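Local atomic coordinates of EAL domain protein (Vibrio cholerae serotype O1, PDB entry 6IJ2), a protein that degrades the cyclic dinucleotides c-di-GMP and cGAMP as a phosphodiesterase, probably with metal ions at its EAL-domain active site. Residues Asn139-Ile144 with Ala171-Asn176; Arg186-Asp191 with Ala224-Ala229; Thr110-Ala115 with Lys149-Gln154; Lys39-Tyr44 with Pro248-Glu253. The protein carries 1 engineered substitution. All blocks are in the same frame, centred on the assembly; numbering follows the deposited sequence.

Contact 1: Asn139-Ile144 with Ala171-Asn176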
loop_
_atom_site.group_PDB
_atom_site.type_symbol
_atom_site.label_atom_id
_atom_site.label_comp_id
_atom_site.label_asym_id
_atom_site.label_seq_id
_atom_site.Cartn_x
_atom_site.Cartn_y
_atom_site.Cartn_z
ATOM N N ASN A 139 2.591 -10.044 -11.824
ATOM C CA ASN A 139 3.519 -10.513 -12.848
ATOM C C ASN A 139 3.780 -9.462 -13.921
ATOM O O ASN A 139 4.872 -9.433 -14.498
ATOM C CB ASN A 139 2.994 -11.794 -13.496
ATOM C CG ASN A 139 3.405 -13.038 -12.736
ATOM O OD1 ASN A 139 4.288 -12.993 -11.879
ATOM N ND2 ASN A 139 2.774 -14.165 -13.057
ATOM N N HIS A 140 2.804 -8.600 -14.209
ATOM C CA HIS A 140 2.991 -7.618 -15.272
ATOM C C HIS A 140 4.066 -6.602 -14.898
ATOM O O HIS A 140 5.015 -6.377 -15.658
ATOM C CB HIS A 140 1.667 -6.919 -15.580
ATOM C CG HIS A 140 1.706 -6.072 -16.812
ATOM N ND1 HIS A 140 2.327 -4.841 -16.850
ATOM C CD2 HIS A 140 1.206 -6.280 -18.053
ATOM C CE1 HIS A 140 2.207 -4.329 -18.062
ATOM N NE2 HIS A 140 1.531 -5.181 -18.810
ATOM N N ILE A 141 3.940 -5.985 -13.725
ATOM C CA ILE A 141 4.934 -5.003 -13.310
ATOM C C ILE A 141 6.250 -5.689 -12.953
ATOM O O ILE A 141 7.331 -5.125 -13.167
ATOM C CB ILE A 141 4.374 -4.159 -12.149
ATOM C CG1 ILE A 141 5.331 -3.027 -11.783
ATOM C CG2 ILE A 141 4.055 -5.029 -10.941
ATOM C CD1 ILE A 141 4.710 -1.657 -11.932
ATOM N N LYS A 142 6.187 -6.921 -12.438
ATOM C CA LYS A 142 7.400 -7.669 -12.120
ATOM C C LYS A 142 8.195 -7.996 -13.381
ATOM O O LYS A 142 9.430 -7.936 -13.378
ATOM C CB LYS A 142 7.030 -8.944 -11.361
ATOM C CG LYS A 142 8.176 -9.905 -11.088
ATOM C CD LYS A 142 7.660 -11.126 -10.329
ATOM C CE LYS A 142 8.672 -12.265 -10.325
ATOM N NZ LYS A 142 9.891 -11.938 -9.528
ATOM N N ARG A 143 7.493 -8.350 -14.464
ATOM C CA ARG A 143 8.132 -8.642 -15.744
ATOM C C ARG A 143 8.980 -7.472 -16.223
ATOM O O ARG A 143 10.102 -7.665 -16.713
ATOM C CB ARG A 143 7.058 -8.975 -16.784
ATOM C CG ARG A 143 7.225 -10.305 -17.488
ATOM C CD ARG A 143 5.967 -10.667 -18.274
ATOM N NE ARG A 143 4.799 -10.775 -17.401
ATOM C CZ ARG A 143 3.595 -11.181 -17.797
ATOM N NH1 ARG A 143 3.389 -11.526 -19.061
ATOM N NH2 ARG A 143 2.595 -11.246 -16.925
ATOM N N ILE A 144 8.449 -6.252 -16.106
ATOM C CA ILE A 144 9.138 -5.070 -16.617
ATOM C C ILE A 144 10.380 -4.775 -15.786
ATOM O O ILE A 144 11.458 -4.488 -16.326
ATOM C CB ILE A 144 8.177 -3.868 -16.633
ATOM C CG1 ILE A 144 6.936 -4.183 -17.468
ATOM C CG2 ILE A 144 8.886 -2.624 -17.141
ATOM C CD1 ILE A 144 5.779 -3.233 -17.221
ATOM N N ALA A 171 6.867 -8.279 -2.016
ATOM C CA ALA A 171 6.706 -9.704 -1.737
ATOM C C ALA A 171 7.121 -10.559 -2.924
ATOM O O ALA A 171 7.567 -11.698 -2.743
ATOM C CB ALA A 171 5.255 -10.011 -1.340
ATOM N N ASP A 172 7.008 -10.034 -4.142
ATOM C CA ASP A 172 7.247 -10.845 -5.325
ATOM C C ASP A 172 8.460 -10.427 -6.148
ATOM O O ASP A 172 8.920 -11.223 -6.971
ATOM C CB ASP A 172 5.997 -10.851 -6.217
ATOM C CG ASP A 172 4.869 -11.689 -5.629
ATOM O OD1 ASP A 172 5.151 -12.820 -5.175
ATOM O OD2 ASP A 172 3.709 -11.222 -5.609
ATOM N N PHE A 173 8.986 -9.219 -5.957
ATOM C CA PHE A 173 10.238 -8.833 -6.604
ATOM C C PHE A 173 10.882 -7.708 -5.811
ATOM O O PHE A 173 10.222 -7.004 -5.048
ATOM C CB PHE A 173 10.027 -8.400 -8.064
ATOM C CG PHE A 173 9.215 -7.150 -8.221
ATOM C CD1 PHE A 173 7.823 -7.213 -8.258
ATOM C CD2 PHE A 173 9.831 -5.916 -8.343
ATOM C CE1 PHE A 173 7.073 -6.069 -8.414
ATOM C CE2 PHE A 173 9.086 -4.767 -8.493
ATOM C CZ PHE A 173 7.701 -4.846 -8.530
ATOM N N GLN A 174 12.185 -7.522 -6.010
ATOM C CA GLN A 174 12.850 -6.450 -5.296
ATOM C C GLN A 174 13.608 -5.577 -6.285
ATOM O O GLN A 174 14.243 -6.078 -7.213
ATOM C CB GLN A 174 13.784 -6.995 -4.219
ATOM C CG GLN A 174 13.065 -7.765 -3.117
ATOM C CD GLN A 174 12.684 -9.176 -3.527
ATOM O OE1 GLN A 174 13.519 -9.933 -4.033
ATOM N NE2 GLN A 174 11.415 -9.541 -3.316
ATOM N N THR A 175 13.497 -4.270 -6.092
ATOM C CA THR A 175 14.267 -3.300 -6.852
ATOM C C THR A 175 15.586 -3.012 -6.146
ATOM O O THR A 175 15.829 -3.458 -5.021
ATOM C CB THR A 175 13.452 -2.022 -7.007
ATOM O OG1 THR A 175 12.880 -1.698 -5.730
ATOM C CG2 THR A 175 12.307 -2.255 -7.989
ATOM N N ASN A 176 16.457 -2.262 -6.836
ATOM C CA ASN A 176 17.693 -1.804 -6.207
ATOM C C ASN A 176 17.410 -0.864 -5.046
ATOM O O ASN A 176 18.046 -0.952 -3.987
ATOM C CB ASN A 176 18.564 -1.090 -7.235
ATOM C CG ASN A 176 18.924 -1.981 -8.384
ATOM O OD1 ASN A 176 18.410 -1.830 -9.494
ATOM N ND2 ASN A 176 19.782 -2.950 -8.116
#

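Contact 2: Arg186-Asp191 with Ala224-Ala229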
loop_
_atom_site.group_PDB
_atom_site.type_symbol
_atom_site.label_atom_id
_atom_site.label_comp_id
_atom_site.label_asym_id
_atom_site.label_seq_id
_atom_site.Cartn_x
_atom_site.Cartn_y
_atom_site.Cartn_z
ATOM N N ARG A 186 7.485 12.861 7.098
ATOM C CA ARG A 186 7.150 14.214 7.532
ATOM C C ARG A 186 7.115 14.293 9.055
ATOM O O ARG A 186 6.299 13.623 9.711
ATOM C CB ARG A 186 5.803 14.644 6.947
ATOM C CG ARG A 186 5.387 16.081 7.273
ATOM C CD ARG A 186 6.342 17.126 6.673
ATOM N NE ARG A 186 6.452 17.006 5.218
ATOM C CZ ARG A 186 7.580 16.764 4.548
ATOM N NH1 ARG A 186 8.747 16.626 5.176
ATOM N NH2 ARG A 186 7.541 16.658 3.226
ATOM N N ASN A 187 8.008 15.112 9.612
ATOM C CA ASN A 187 8.109 15.328 11.058
ATOM C C ASN A 187 8.366 14.024 11.804
ATOM O O ASN A 187 7.875 13.819 12.920
ATOM C CB ASN A 187 6.862 16.029 11.599
ATOM C CG ASN A 187 6.726 17.447 11.076
ATOM O OD1 ASN A 187 7.711 18.178 10.978
ATOM N ND2 ASN A 187 5.506 17.837 10.722
ATOM N N ILE A 188 9.169 13.140 11.199
ATOM C CA ILE A 188 9.343 11.818 11.789
ATOM C C ILE A 188 10.069 11.917 13.127
ATOM O O ILE A 188 9.841 11.095 14.020
ATOM C CB ILE A 188 10.063 10.873 10.810
ATOM C CG1 ILE A 188 10.046 9.441 11.353
ATOM C CG2 ILE A 188 11.490 11.376 10.492
ATOM C CD1 ILE A 188 10.388 8.409 10.304
ATOM N N HIS A 189 10.897 12.947 13.310
ATOM C CA HIS A 189 11.546 13.181 14.600
ATOM C C HIS A 189 10.551 13.455 15.719
ATOM O O HIS A 189 10.919 13.364 16.900
ATOM C CB HIS A 189 12.505 14.366 14.494
ATOM C CG HIS A 189 11.834 15.656 14.144
ATOM N ND1 HIS A 189 11.248 15.880 12.914
ATOM C CD2 HIS A 189 11.648 16.789 14.863
ATOM C CE1 HIS A 189 10.733 17.096 12.892
ATOM N NE2 HIS A 189 10.961 17.668 14.063
ATOM N N ALA A 190 9.306 13.804 15.387
ATOM C CA ALA A 190 8.315 14.140 16.412
ATOM C C ALA A 190 7.229 13.089 16.583
ATOM O O ALA A 190 6.425 13.201 17.515
ATOM C CB ALA A 190 7.653 15.487 16.087
ATOM N N ASP A 191 7.198 12.067 15.732
ATOM C CA ASP A 191 6.039 11.194 15.550
ATOM C C ASP A 191 6.454 9.753 15.834
ATOM O O ASP A 191 7.029 9.094 14.966
ATOM C CB ASP A 191 5.520 11.374 14.120
ATOM C CG ASP A 191 4.207 10.673 13.862
ATOM O OD1 ASP A 191 3.909 9.668 14.531
ATOM O OD2 ASP A 191 3.483 11.138 12.954
ATOM N N ALA A 224 18.229 14.598 10.307
ATOM C CA ALA A 224 19.108 14.074 11.350
ATOM C C ALA A 224 18.540 12.796 11.948
ATOM O O ALA A 224 19.295 11.867 12.281
ATOM C CB ALA A 224 19.327 15.125 12.442
ATOM N N TRP A 225 17.217 12.735 12.108
ATOM C CA TRP A 225 16.603 11.508 12.592
ATOM C C TRP A 225 16.830 10.376 11.598
ATOM O O TRP A 225 17.236 9.269 11.978
ATOM C CB TRP A 225 15.101 11.728 12.862
ATOM C CG TRP A 225 14.551 10.601 13.638
ATOM C CD1 TRP A 225 14.405 10.533 15.007
ATOM C CD2 TRP A 225 14.120 9.340 13.128
ATOM N NE1 TRP A 225 13.931 9.315 15.359
ATOM C CE2 TRP A 225 13.734 8.560 14.233
ATOM C CE3 TRP A 225 14.020 8.792 11.843
ATOM C CZ2 TRP A 225 13.251 7.258 14.100
ATOM C CZ3 TRP A 225 13.542 7.494 11.711
ATOM C CH2 TRP A 225 13.163 6.744 12.832
ATOM N N LEU A 226 16.598 10.649 10.308
ATOM C CA LEU A 226 16.730 9.615 9.284
ATOM C C LEU A 226 18.174 9.141 9.156
ATOM O O LEU A 226 18.427 7.942 8.982
ATOM C CB LEU A 226 16.222 10.155 7.945
ATOM C CG LEU A 226 14.710 10.396 7.936
ATOM C CD1 LEU A 226 14.367 11.310 6.770
ATOM C CD2 LEU A 226 13.988 9.061 7.839
ATOM N N LYS A 227 19.124 10.059 9.292
ATOM C CA LYS A 227 20.534 9.673 9.211
ATOM C C LYS A 227 20.899 8.756 10.368
ATOM O O LYS A 227 21.615 7.761 10.188
ATOM C CB LYS A 227 21.425 10.909 9.208
ATOM C CG LYS A 227 22.921 10.597 8.993
ATOM C CD LYS A 227 23.736 11.880 8.878
ATOM C CE LYS A 227 25.238 11.599 8.824
ATOM N NZ LYS A 227 25.755 11.265 10.188
ATOM N N ALA A 228 20.414 9.077 11.569
ATOM C CA ALA A 228 20.708 8.226 12.716
ATOM C C ALA A 228 20.061 6.856 12.564
ATOM O O ALA A 228 20.637 5.844 12.987
ATOM C CB ALA A 228 20.230 8.896 14.005
ATOM N N ALA A 229 18.887 6.805 11.931
ATOM C CA ALA A 229 18.175 5.548 11.753
ATOM C C ALA A 229 18.821 4.643 10.711
ATOM O O ALA A 229 18.472 3.454 10.651
ATOM C CB ALA A 229 16.713 5.825 11.382
#

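Contact 3: Thr110-Ala115 with Lys149-Gln154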
loop_
_atom_site.group_PDB
_atom_site.type_symbol
_atom_site.label_atom_id
_atom_site.label_comp_id
_atom_site.label_asym_id
_atom_site.label_seq_id
_atom_site.Cartn_x
_atom_site.Cartn_y
_atom_site.Cartn_z
ATOM N N THR A 110 14.647 2.627 -28.168
ATOM C CA THR A 110 14.738 4.082 -28.219
ATOM C C THR A 110 15.482 4.628 -27.011
ATOM O O THR A 110 16.195 5.632 -27.124
ATOM C CB THR A 110 13.343 4.703 -28.314
ATOM O OG1 THR A 110 12.461 4.050 -27.394
ATOM C CG2 THR A 110 12.789 4.565 -29.717
ATOM N N THR A 111 15.345 3.972 -25.857
ATOM C CA THR A 111 16.111 4.349 -24.675
ATOM C C THR A 111 17.582 3.978 -24.843
ATOM O O THR A 111 18.473 4.807 -24.627
ATOM C CB THR A 111 15.514 3.676 -23.433
ATOM O OG1 THR A 111 14.160 4.109 -23.260
ATOM C CG2 THR A 111 16.314 4.010 -22.175
ATOM N N LEU A 112 17.849 2.729 -25.238
ATOM C CA LEU A 112 19.226 2.278 -25.412
ATOM C C LEU A 112 19.960 3.133 -26.433
ATOM O O LEU A 112 21.124 3.495 -26.226
ATOM C CB LEU A 112 19.249 0.812 -25.841
ATOM C CG LEU A 112 18.477 -0.179 -24.971
ATOM C CD1 LEU A 112 18.505 -1.559 -25.612
ATOM C CD2 LEU A 112 19.045 -0.221 -23.563
ATOM N N GLU A 113 19.291 3.471 -27.538
ATOM C CA GLU A 113 19.922 4.284 -28.570
ATOM C C GLU A 113 20.192 5.696 -28.072
ATOM O O GLU A 113 21.230 6.286 -28.398
ATOM C CB GLU A 113 19.048 4.309 -29.824
ATOM C CG GLU A 113 18.917 2.955 -30.500
ATOM C CD GLU A 113 18.039 2.992 -31.738
ATOM O OE1 GLU A 113 18.216 2.121 -32.614
ATOM O OE2 GLU A 113 17.173 3.889 -31.835
ATOM N N ALA A 114 19.277 6.255 -27.282
ATOM C CA ALA A 114 19.509 7.578 -26.715
ATOM C C ALA A 114 20.724 7.568 -25.793
ATOM O O ALA A 114 21.595 8.440 -25.886
ATOM C CB ALA A 114 18.264 8.056 -25.970
ATOM N N ALA A 115 20.807 6.573 -24.909
ATOM C CA ALA A 115 21.948 6.477 -24.004
ATOM C C ALA A 115 23.259 6.400 -24.780
ATOM O O ALA A 115 24.228 7.101 -24.457
ATOM C CB ALA A 115 21.791 5.262 -23.092
ATOM N N LYS A 149 16.289 -4.728 -15.169
ATOM C CA LYS A 149 17.465 -5.193 -14.438
ATOM C C LYS A 149 18.391 -5.996 -15.343
ATOM O O LYS A 149 19.615 -5.822 -15.301
ATOM C CB LYS A 149 17.044 -6.032 -13.231
ATOM C CG LYS A 149 16.359 -5.252 -12.125
ATOM C CD LYS A 149 16.117 -6.138 -10.913
ATOM C CE LYS A 149 16.318 -5.370 -9.627
ATOM N NZ LYS A 149 16.645 -6.284 -8.495
ATOM N N SER A 150 17.820 -6.867 -16.185
ATOM C CA SER A 150 18.636 -7.708 -17.057
ATOM C C SER A 150 19.384 -6.887 -18.099
ATOM O O SER A 150 20.485 -7.270 -18.513
ATOM C CB SER A 150 17.763 -8.764 -17.739
ATOM O OG SER A 150 16.898 -8.187 -18.703
ATOM N N LEU A 151 18.810 -5.767 -18.537
ATOM C CA LEU A 151 19.503 -4.906 -19.482
ATOM C C LEU A 151 20.578 -4.049 -18.827
ATOM O O LEU A 151 21.375 -3.439 -19.546
ATOM C CB LEU A 151 18.508 -3.999 -20.205
ATOM C CG LEU A 151 17.487 -4.686 -21.107
ATOM C CD1 LEU A 151 16.707 -3.652 -21.895
ATOM C CD2 LEU A 151 18.167 -5.671 -22.037
ATOM N N GLY A 152 20.616 -3.979 -17.495
ATOM C CA GLY A 152 21.614 -3.199 -16.788
ATOM C C GLY A 152 21.092 -1.967 -16.080
ATOM O O GLY A 152 21.858 -1.322 -15.356
ATOM N N PHE A 153 19.818 -1.625 -16.252
ATOM C CA PHE A 153 19.245 -0.467 -15.576
ATOM C C PHE A 153 19.178 -0.681 -14.070
ATOM O O PHE A 153 19.028 -1.805 -13.586
ATOM C CB PHE A 153 17.836 -0.182 -16.105
ATOM C CG PHE A 153 17.821 0.298 -17.516
ATOM C CD1 PHE A 153 18.254 1.579 -17.826
ATOM C CD2 PHE A 153 17.400 -0.530 -18.544
ATOM C CE1 PHE A 153 18.259 2.032 -19.132
ATOM C CE2 PHE A 153 17.413 -0.082 -19.863
ATOM C CZ PHE A 153 17.836 1.198 -20.155
ATOM N N GLN A 154 19.301 0.417 -13.326
ATOM C CA GLN A 154 18.906 0.421 -11.928
ATOM C C GLN A 154 17.393 0.629 -11.844
ATOM O O GLN A 154 16.783 1.207 -12.747
ATOM C CB GLN A 154 19.648 1.520 -11.162
ATOM C CG GLN A 154 21.149 1.261 -11.010
ATOM C CD GLN A 154 21.438 0.128 -10.039
ATOM O OE1 GLN A 154 21.064 0.189 -8.868
ATOM N NE2 GLN A 154 22.086 -0.919 -10.528
#

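Contact 4: Lys39-Tyr44 with Pro248-Glu253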
loop_
_atom_site.group_PDB
_atom_site.type_symbol
_atom_site.label_atom_id
_atom_site.label_comp_id
_atom_site.label_asym_id
_atom_site.label_seq_id
_atom_site.Cartn_x
_atom_site.Cartn_y
_atom_site.Cartn_z
ATOM N N LYS A 39 28.339 12.851 1.751
ATOM C CA LYS A 39 28.001 14.212 1.343
ATOM C C LYS A 39 28.157 14.420 -0.155
ATOM O O LYS A 39 28.151 15.554 -0.633
ATOM C CB LYS A 39 28.809 15.245 2.138
ATOM C CG LYS A 39 28.551 15.133 3.636
ATOM C CD LYS A 39 29.370 16.117 4.443
ATOM C CE LYS A 39 29.258 15.812 5.930
ATOM N NZ LYS A 39 30.183 16.653 6.747
ATOM N N GLU A 40 28.258 13.336 -0.906
ATOM C CA GLU A 40 28.308 13.384 -2.355
ATOM C C GLU A 40 26.909 13.243 -2.942
ATOM O O GLU A 40 25.987 12.718 -2.316
ATOM C CB GLU A 40 29.215 12.276 -2.892
ATOM C CG GLU A 40 30.662 12.401 -2.411
ATOM C CD GLU A 40 31.497 11.168 -2.709
ATOM O OE1 GLU A 40 30.946 10.181 -3.243
ATOM O OE2 GLU A 40 32.711 11.188 -2.403
ATOM N N ILE A 41 26.764 13.719 -4.171
ATOM C CA ILE A 41 25.496 13.584 -4.877
ATOM C C ILE A 41 25.438 12.196 -5.505
ATOM O O ILE A 41 26.324 11.812 -6.276
ATOM C CB ILE A 41 25.335 14.691 -5.929
ATOM C CG1 ILE A 41 25.166 16.035 -5.215
ATOM C CG2 ILE A 41 24.167 14.388 -6.853
ATOM C CD1 ILE A 41 25.124 17.228 -6.138
ATOM N N PHE A 42 24.391 11.443 -5.156
ATOM C CA PHE A 42 24.167 10.112 -5.712
ATOM C C PHE A 42 23.660 10.202 -7.145
ATOM O O PHE A 42 24.005 9.370 -7.995
ATOM C CB PHE A 42 23.150 9.366 -4.815
ATOM C CG PHE A 42 22.564 8.133 -5.450
ATOM C CD1 PHE A 42 23.216 6.910 -5.342
ATOM C CD2 PHE A 42 21.376 8.200 -6.176
ATOM C CE1 PHE A 42 22.689 5.780 -5.929
ATOM C CE2 PHE A 42 20.844 7.068 -6.770
ATOM C CZ PHE A 42 21.498 5.858 -6.645
ATOM N N GLY A 43 22.824 11.195 -7.420
ATOM C CA GLY A 43 22.250 11.359 -8.742
ATOM C C GLY A 43 21.190 12.443 -8.721
ATOM O O GLY A 43 21.082 13.207 -7.763
ATOM N N TYR A 44 20.416 12.506 -9.811
ATOM C CA TYR A 44 19.330 13.478 -9.950
ATOM C C TYR A 44 18.101 12.798 -10.524
ATOM O O TYR A 44 18.216 11.987 -11.448
ATOM C CB TYR A 44 19.709 14.643 -10.893
ATOM C CG TYR A 44 20.783 15.557 -10.367
ATOM C CD1 TYR A 44 22.125 15.200 -10.443
ATOM C CD2 TYR A 44 20.459 16.784 -9.808
ATOM C CE1 TYR A 44 23.109 16.024 -9.964
ATOM C CE2 TYR A 44 21.439 17.620 -9.320
ATOM C CZ TYR A 44 22.765 17.237 -9.407
ATOM O OH TYR A 44 23.757 18.062 -8.926
ATOM N N PRO A 248 21.003 21.408 -9.743
ATOM C CA PRO A 248 21.134 22.289 -8.577
ATOM C C PRO A 248 22.245 21.844 -7.642
ATOM O O PRO A 248 22.549 20.654 -7.521
ATOM C CB PRO A 248 19.766 22.176 -7.886
ATOM C CG PRO A 248 18.841 21.656 -8.922
ATOM C CD PRO A 248 19.653 20.828 -9.864
ATOM N N SER A 249 22.849 22.827 -6.978
ATOM C CA SER A 249 23.793 22.575 -5.901
ATOM C C SER A 249 23.036 22.279 -4.612
ATOM O O SER A 249 21.911 22.741 -4.413
ATOM C CB SER A 249 24.706 23.783 -5.696
ATOM O OG SER A 249 23.935 24.932 -5.384
ATOM N N VAL A 250 23.675 21.522 -3.731
ATOM C CA VAL A 250 23.069 21.101 -2.473
ATOM C C VAL A 250 23.431 22.082 -1.367
ATOM O O VAL A 250 24.566 22.567 -1.280
ATOM C CB VAL A 250 23.501 19.667 -2.120
ATOM C CG1 VAL A 250 23.220 19.353 -0.658
ATOM C CG2 VAL A 250 22.769 18.696 -3.010
ATOM N N ASN A 251 22.429 22.390 -0.535
ATOM C CA ASN A 251 22.464 23.142 0.714
ATOM C C ASN A 251 23.796 22.992 1.445
ATOM O O ASN A 251 24.185 21.877 1.816
ATOM C CB ASN A 251 21.302 22.670 1.598
ATOM C CG ASN A 251 21.171 23.460 2.886
ATOM O OD1 ASN A 251 21.766 24.525 3.045
ATOM N ND2 ASN A 251 20.369 22.939 3.814
ATOM N N PRO A 252 24.528 24.088 1.664
ATOM C CA PRO A 252 25.757 23.992 2.470
ATOM C C PRO A 252 25.499 23.667 3.933
ATOM O O PRO A 252 26.374 23.087 4.587
ATOM C CB PRO A 252 26.393 25.382 2.313
ATOM C CG PRO A 252 25.739 25.981 1.100
ATOM C CD PRO A 252 24.352 25.424 1.075
ATOM N N GLU A 253 24.326 24.027 4.464
ATOM C CA GLU A 253 24.064 23.854 5.892
ATOM C C GLU A 253 24.066 22.382 6.284
ATOM O O GLU A 253 24.549 22.022 7.364
ATOM C CB GLU A 253 22.730 24.508 6.261
ATOM C CG GLU A 253 22.445 24.598 7.762
ATOM C CD GLU A 253 21.596 23.447 8.283
ATOM O OE1 GLU A 253 22.087 22.678 9.134
ATOM O OE2 GLU A 253 20.434 23.314 7.846
#

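Contact 1: Asn139-Ile144 with Ala171-Asn176
K142 lays its side chain along F173 and reaches past it to the backbone of D172. The lysine ammonium NZ donates to D172 O at 2.8 Å, with a C=O...N angle of 153° and the donor tilted 19° from the carbonyl plane. The aliphatic part of the same chain does the packing: K142 CB lies 3.6 Å from F173 CD1, and K142 CG touches F173 CB at 3.9 Å. K142 CA sits over one face of the phenyl ring, offset toward its rim, in a CH-pi contact 4.2 Å from the ring centroid. I141 adds its CG2 methyl, 4.1 Å from F173 CE1, the two side chains crossing at about a right angle. A lysine suits this place because its first methylenes pack on one side of the ring, while the rest of the chain carries the ammonium on to polar partners. K142 CG stands anti to the backbone N (chi1 174°), which sends the chain past the ring; a bend at the last torsion then turns NZ to the carbonyl. E146, one helical turn on, forms a salt bridge with the ammonium and so helps to position it. The D172 carboxylate instead pairs with R194 of the second subunit. V145 and E146 also touch F173, so the ring docks the 171-176 loop, which runs from helix 166-170 to strand 177-180, against helix 139-151.

Contact 2: Arg186-Asp191 with Ala224-Ala229
H189 and W225 bring the two backbones closest, their CA atoms 5.7 Å apart. The 186-191 segment is a loop with turn-like bonds, A190 N to N187 O and D191 N to I188 O, whereas 224-229 is helical, with A228 N bonded to A224 O and A229 N to W225 O. No hydrogen bond joins the segments, and the contact rests on apolar packing. Its centre is the W225 indole, one face of which receives I188. I188 CG1 makes a CH-pi contact, 4.2 Å from the centroid of the six-membered ring and 18° off its normal, while the terminal CD1 methyl comes to 3.6 Å from W225 CZ3. CG1 is anti to the backbone N of I188 (chi1 -171°), extending that branch across the indole. The other branch, CG2, lies 3.9 Å from W225 CE3 and also reaches L226 CG at 4.2 Å, so both arms of the beta-branched isoleucine find apolar partners. Near the pyrrole part of the indole, H189 CA is 3.9 Å from W225 CD1, and the two CB atoms also touch. The H189 imidazole leads away from the helix segment. M198 of helix 192-207 touches both I188 and W225, while D191 stands at the N-cap of that helix, its carboxylate weakly bonded to V193 N and salt-bridged to R194. The contact therefore joins the turn before one barrel helix to the next, 220-229; these helices belong to successive beta-alpha-beta crossovers of the modified TIM barrel characteristic of EAL domains.

Contact 3: Thr110-Ala115 with Lys149-Gln154
A Schellman motif closes helix 139-151 just where L151 and F153 meet helix 109-117, within the series of beta-alpha-beta crossovers of the EAL barrel. G152 makes the turn possible: its phi of 111° would press a side chain against the preceding carbonyl O, so glycine fits here, and G152 N bonds to K149 O at 3.0 Å. The chain then sends the F153 ring toward the neighbouring helix. T111 CG2 meets the far end of this ring, 3.8 Å from F153 CZ, and L112 CD2 lies 3.9 Å from the same atom. Both methyls come to the ring obliquely. With chi1 of T111 at -61°, the hydroxyl takes the place beside the backbone N and the methyl swings out to the phenylalanine; OG1 bonds to R76, so the threonine combines an apolar and a polar contact. The two partly exposed leucines are only loosely in touch, with L112 CD2 and L151 CD1 4.5 Å apart. F153 also makes an edge-to-face stack with F127 of strand 125-129 and touches I125 there, placing its ring between helix 109-117 and the barrel strands. From F153 the chain passes into strand 154-160, where Q154 bonds through its backbone to I125 and F127.

Contact 4: Lys39-Tyr44 with Pro248-Glu253
Y44 and P248 form the close part of this contact, and I41 with V250 the looser part. The proline ring lies beside the phenol, its CD 3.7 Å from Y44 CE2. The carbonyl of P248 approaches the edge of the tyrosine ring nearly in its plane, bringing P248 O to 3.2 Å from Y44 OH. A tyrosine suits the place because its ring offers carbon to the proline while its hydroxyl meets the backbone. A chi1 of -68° sets the Y44 ring beside its own backbone N, with the edge that bears CE2 and OH turned to P248. Farther along, I41 CD1 and V250 CG2 meet at 4.2 Å, a single methyl-to-methyl contact between two partly exposed residues. On the solvent side K39, E40 and S249 are exposed, as polar residues at a surface would be. Beyond V250, N251 caps the following short helix, its OD1 accepting from E253 N at 3.0 Å. Between the two contact points of strand 41-49, F42 and G43 both face I33 in a classic beta bulge. This strand pairs antiparallel with 27-35, whose P32 touches both Y44 and V250, and parallel with 91-96; P248 in turn packs on A240 of strand 233-244. The C-terminal segment thus lies against the barrel beside its first, second and last strands.

From the N terminus, contact 4 opens first, at strand 41-49, and closes last, when 248-253 returns to it; the other three contacts lie within that long loop. Contact 3 opens on helix 109-117. Before it closes, contact 1 opens at the start of helix 139-151, the helix whose far end then completes contact 3, and contact 1 closes at 171-176. The two therefore cross, and they touch, K149 NZ reaching Q174 O. Contact 2 follows in series, joining the 186-191 loop to helix 220-229 across the chain's centre from contact 3. Contacts 1 to 3 thus tie neighbouring crossovers together around the barrel, while contact 4 fastens the C-terminal tail to the second strand of the barrel.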